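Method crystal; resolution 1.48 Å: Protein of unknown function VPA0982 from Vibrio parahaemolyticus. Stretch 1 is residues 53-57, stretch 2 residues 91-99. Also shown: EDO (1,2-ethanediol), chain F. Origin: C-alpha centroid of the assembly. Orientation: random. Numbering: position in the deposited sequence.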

# COMPACT_ATOMS: atom_id res chain seq x y z
N ALA A 53 4.83 -7.05 -13.54
CA ALA A 53 5.36 -5.72 -13.77
C ALA A 53 4.19 -4.76 -13.67
O ALA A 53 3.23 -4.85 -14.44
CB ALA A 53 6.03 -5.62 -15.16
N TYR A 54 4.26 -3.85 -12.69
CA TYR A 54 3.14 -2.97 -12.36
C TYR A 54 3.35 -1.64 -13.07
O TYR A 54 4.25 -0.85 -12.71
CB TYR A 54 3.08 -2.79 -10.83
CG TYR A 54 2.75 -4.10 -10.16
CD1 TYR A 54 1.44 -4.41 -9.82
CD2 TYR A 54 3.75 -5.05 -9.89
CE1 TYR A 54 1.10 -5.62 -9.24
CE2 TYR A 54 3.42 -6.29 -9.30
CZ TYR A 54 2.09 -6.55 -8.96
OH TYR A 54 1.74 -7.78 -8.39
N ALA A 55 2.52 -1.38 -14.07
CA ALA A 55 2.73 -0.26 -15.00
C ALA A 55 1.46 0.55 -15.14
O ALA A 55 0.41 0.23 -14.56
CB ALA A 55 3.18 -0.82 -16.36
N ILE A 56 1.54 1.61 -15.95
CA ILE A 56 0.41 2.51 -16.20
C ILE A 56 -0.11 2.27 -17.61
O ILE A 56 0.67 2.24 -18.57
CB ILE A 56 0.83 3.99 -16.01
CG1 ILE A 56 1.43 4.18 -14.60
CG2 ILE A 56 -0.34 4.95 -16.25
CD1 ILE A 56 0.48 3.83 -13.42
N ALA A 57 -1.42 2.08 -17.74
CA ALA A 57 -2.04 1.90 -19.05
C ALA A 57 -1.84 3.11 -19.94
O ALA A 57 -1.82 4.25 -19.47
CB ALA A 57 -3.50 1.61 -18.89
N LYS A 91 -1.47 10.36 -9.43
CA LYS A 91 -2.27 9.26 -10.01
C LYS A 91 -1.50 7.95 -10.21
O LYS A 91 -2.10 6.88 -10.39
CB LYS A 91 -2.85 9.68 -11.37
CG LYS A 91 -3.75 10.91 -11.35
CD LYS A 91 -4.34 11.13 -12.75
CE LYS A 91 -4.92 12.53 -12.93
NZ LYS A 91 -6.17 12.75 -12.14
N GLY A 92 -0.17 8.01 -10.18
CA GLY A 92 0.64 6.90 -10.63
C GLY A 92 1.03 5.82 -9.64
O GLY A 92 1.75 4.88 -10.02
N ASP A 93 0.59 5.91 -8.38
CA ASP A 93 1.18 4.97 -7.41
C ASP A 93 0.58 3.56 -7.18
O ASP A 93 -0.61 3.37 -6.91
CB ASP A 93 2.10 5.62 -6.35
CG ASP A 93 1.80 5.26 -4.91
OD1 ASP A 93 1.26 4.19 -4.59
OD2 ASP A 93 2.17 6.10 -4.07
N TRP A 94 1.45 2.59 -7.33
CA TRP A 94 1.07 1.18 -7.27
C TRP A 94 1.34 0.56 -5.89
O TRP A 94 1.31 -0.66 -5.74
CB TRP A 94 1.85 0.39 -8.33
CG TRP A 94 1.08 -0.04 -9.55
CD1 TRP A 94 1.32 0.35 -10.85
CD2 TRP A 94 0.01 -0.98 -9.60
NE1 TRP A 94 0.44 -0.28 -11.69
CE2 TRP A 94 -0.37 -1.12 -10.96
CE3 TRP A 94 -0.67 -1.74 -8.63
CZ2 TRP A 94 -1.38 -1.99 -11.36
CZ3 TRP A 94 -1.68 -2.60 -9.03
CH2 TRP A 94 -2.04 -2.71 -10.39
N ASP A 95 1.60 1.36 -4.87
CA ASP A 95 1.96 0.79 -3.57
C ASP A 95 0.90 -0.13 -2.98
O ASP A 95 1.23 -1.17 -2.42
CB ASP A 95 2.37 1.86 -2.56
CG ASP A 95 3.67 2.58 -2.94
OD1 ASP A 95 4.18 2.38 -4.07
OD2 ASP A 95 4.18 3.35 -2.08
N VAL A 96 -0.37 0.29 -3.04
CA VAL A 96 -1.43 -0.56 -2.49
C VAL A 96 -1.47 -1.91 -3.23
O VAL A 96 -1.48 -2.97 -2.61
CB VAL A 96 -2.83 0.13 -2.51
CG1 VAL A 96 -3.93 -0.88 -2.15
CG2 VAL A 96 -2.85 1.33 -1.52
N GLY A 97 -1.45 -1.88 -4.57
CA GLY A 97 -1.60 -3.14 -5.30
C GLY A 97 -0.40 -4.06 -5.18
O GLY A 97 -0.54 -5.29 -5.10
N ILE A 98 0.80 -3.49 -5.15
CA ILE A 98 2.02 -4.28 -4.94
C ILE A 98 2.02 -4.91 -3.54
O ILE A 98 2.36 -6.10 -3.38
CB ILE A 98 3.29 -3.40 -5.19
CG1 ILE A 98 3.42 -3.15 -6.71
CG2 ILE A 98 4.57 -4.08 -4.66
CD1 ILE A 98 4.52 -2.12 -7.09
N THR A 99 1.58 -4.14 -2.53
CA THR A 99 1.48 -4.65 -1.18
C THR A 99 0.52 -5.83 -1.12
O THR A 99 0.84 -6.88 -0.54
CB THR A 99 1.09 -3.54 -0.20
OG1 THR A 99 2.10 -2.54 -0.23
CG2 THR A 99 0.96 -4.05 1.24
C1 EDO F . -10.68 12.26 -12.46
O1 EDO F . -9.42 11.98 -11.87
C2 EDO F . -10.61 11.84 -13.92
O2 EDO F . -11.87 11.26 -14.29

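The contact between the strand segment and the start of the helix is built around two aromatic side chains, Y54 and W94, whose CA-to-CB bonds each point toward the opposite stretch. Their CA atoms lie 6.9 Å apart, close enough for the side chains to pack against one another. The Y54 ring turns its edge to the face of the W94 six-membered ring, with centroids 4.9 Å apart and planes inclined at 73°. Next to this contact, CB of Y54 sits close to the normal of the W94 five-membered ring, 3.5 Å from its centroid, so that a methylene and an aromatic edge both lie against the indole. The chi1 of W94, -105°, falls between the usual wells.

I98, one turn further along the helix, completes the apolar centre. Its CA-to-CB bond runs sideways, but the side chain, with chi1 m and chi2 t, brings CG1 over one face of the Y54 ring, 3.6 Å from CG of Y54. Y54 thus contributes its ring face to I98 and its edge to W94, a double role suited to a flat, broad side chain. All three residues are buried. G97 lies beside them, and its lack of a side chain matters to the packing: an ideally placed CB would come within 2.3 Å of CZ3 of W94.

Toward the outer end of the contact, I56 reaches back with both chi angles m. Its CD1 lies 3.8 Å from O of G92 and 4.4 Å from CD1 of W94, extending the apolar surface into a partly exposed region.

The backbone helps fix this arrangement. W94 occupies the N-cap position, and its carbonyl O accepts a hydrogen bond from N of I98 at 2.9 Å, tying together the two residues that pack against Y54. Just before it, OD1 of D93, whose CA-to-CB bond points away from the other stretch, accepts a hydrogen bond from N of D95, also at 2.9 Å.

The one hydrogen bond between the stretches lies at the edge of the indole. NE1 of W94 donates to O of A55 at 2.9 Å, with a nearly linear N-H...O angle of 175° and the acceptor near the ring plane. Tryptophan suits this site because it offers a broad apolar face to Y54 while its single polar side-chain atom, NE1, meets a main-chain carbonyl. A55 takes part through its backbone, and its CA-to-CB bond points away from the other stretch. In total, the two stretches bury 310 Å² between them.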